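Side-chain contact in farnesyl pyrophosphate synthase (PDB 3ZOU), which catalyses the formation of farnesyl pyrophosphate, the C15 isoprenoid precursor, by joining geranyl pyrophosphate with isopentenyl pyrophosphate: residues Ala121-Val124 and Arg129-Pro132. Sequence-based numbering, arbitrary orientation.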
# COMPACT_ATOMS: atom_id res chain seq x y z
N ALA A 121 -6.17 2.26 -1.95
CA ALA A 121 -6.08 2.02 -3.39
C ALA A 121 -6.24 0.52 -3.64
O ALA A 121 -6.91 0.07 -4.60
CB ALA A 121 -4.80 2.55 -3.96
N PHE A 122 -5.53 -0.29 -2.88
CA PHE A 122 -5.50 -1.76 -3.03
C PHE A 122 -6.82 -2.37 -2.55
O PHE A 122 -7.38 -3.24 -3.20
CB PHE A 122 -4.25 -2.37 -2.34
CG PHE A 122 -2.98 -1.94 -3.02
CD1 PHE A 122 -2.71 -2.38 -4.31
CD2 PHE A 122 -2.10 -1.09 -2.43
CE1 PHE A 122 -1.50 -2.01 -4.92
CE2 PHE A 122 -0.90 -0.73 -3.05
CZ PHE A 122 -0.65 -1.14 -4.32
N GLU A 123 -7.41 -1.79 -1.49
CA GLU A 123 -8.73 -2.22 -1.06
C GLU A 123 -9.76 -2.05 -2.17
O GLU A 123 -10.57 -2.94 -2.38
CB GLU A 123 -9.17 -1.40 0.18
CG GLU A 123 -10.52 -1.87 0.73
CD GLU A 123 -10.94 -1.09 1.94
OE1 GLU A 123 -10.16 -0.45 2.65
OE2 GLU A 123 -12.18 -1.06 2.14
N VAL A 124 -9.76 -0.90 -2.82
CA VAL A 124 -10.74 -0.59 -3.86
C VAL A 124 -10.66 -1.59 -5.01
O VAL A 124 -11.68 -2.02 -5.56
CB VAL A 124 -10.55 0.85 -4.32
CG1 VAL A 124 -11.15 1.15 -5.66
CG2 VAL A 124 -11.13 1.76 -3.26
N ARG A 129 -17.29 -5.76 -5.24
CA ARG A 129 -18.49 -4.93 -5.47
C ARG A 129 -18.08 -3.63 -6.17
O ARG A 129 -18.66 -3.23 -7.16
CB ARG A 129 -19.24 -4.67 -4.15
CG ARG A 129 -20.51 -3.82 -4.31
CD ARG A 129 -21.16 -3.41 -2.99
NE ARG A 129 -20.32 -2.45 -2.25
CZ ARG A 129 -20.18 -1.16 -2.55
NH1 ARG A 129 -20.84 -0.61 -3.58
NH2 ARG A 129 -19.37 -0.40 -1.83
N ARG A 130 -17.03 -2.98 -5.68
CA ARG A 130 -16.58 -1.73 -6.28
C ARG A 130 -15.83 -1.94 -7.59
O ARG A 130 -15.90 -1.08 -8.49
CB ARG A 130 -15.60 -1.00 -5.35
CG ARG A 130 -16.18 -0.44 -4.05
CD ARG A 130 -15.14 0.47 -3.40
NE ARG A 130 -15.54 1.04 -2.12
CZ ARG A 130 -14.97 0.73 -0.94
NH1 ARG A 130 -14.03 -0.24 -0.79
NH2 ARG A 130 -15.39 1.39 0.14
N ASN A 131 -15.18 -3.11 -7.73
CA ASN A 131 -14.40 -3.46 -8.90
C ASN A 131 -14.87 -4.80 -9.47
O ASN A 131 -14.19 -5.82 -9.34
CB ASN A 131 -12.89 -3.57 -8.51
CG ASN A 131 -11.98 -3.63 -9.75
OD1 ASN A 131 -12.34 -3.12 -10.84
ND2 ASN A 131 -10.80 -4.28 -9.59
N PRO A 132 -16.06 -4.78 -10.11
CA PRO A 132 -16.72 -6.05 -10.42
C PRO A 132 -16.26 -6.68 -11.71
O PRO A 132 -17.08 -6.93 -12.64
CB PRO A 132 -18.20 -5.65 -10.51
CG PRO A 132 -18.18 -4.28 -10.97
CD PRO A 132 -16.91 -3.63 -10.38
O HOH W 1 -13.72 1.72 2.03
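Val124 meets Arg130 and Asn131 where the loop after helix 107-126 folds back on the last turns of that helix. The close packing lies on the buried side. The carbonyl O of Val124 sits 3.5 Å from CB of Asn131, and CB of Arg130 flanks the same oxygen. These are van der Waals contacts. The oxygen is buried without a hydrogen-bond partner. Beside it, CG2 of Val124 lies against CD of Arg130 at 4.2 Å, a loose aliphatic contact. The Asn131 amide does not bond to this carbonyl. In Asn131 a chi1 of -168° swings CG away from the backbone N, and the amide reaches Leu125 O through ND2 and Gln133 NE2 through OD1.

The other side is looser and polar. Arg130 is extended from CG to NE and brings its guanidinium past Val124. The main partner of NH1 is Asp127, in a salt bridge. Glu123, itself stretched out beyond CG, is a second and longer one. Its OE2 lies at the guanidinium edge, in plane, 3.6 Å from Arg130 NH1. There is no direct hydrogen bond here, and the carboxylate and guanidinium planes are turned 55° apart. A water sits between Glu123 OE2 and Arg130 NH2. It donates to OE2 of Glu123 at 3.2 Å, but its contact with NH2 is doubtfully short. The two carboxylates probably both help to balance the arginine charge.

The contact closes the turn between helix 107-126 and helix 135-149 in this largely helical prenyl synthase fold. Val124 and Asn131 rest on Ala68 of helix 67-85, and Asn131 also packs on Cys138 and Met141 of helix 135-149. On the dimer side, Phe122 stacks on Phe122 of the second subunit, and Glu123 packs on Ala146 of that subunit's helix 135-149.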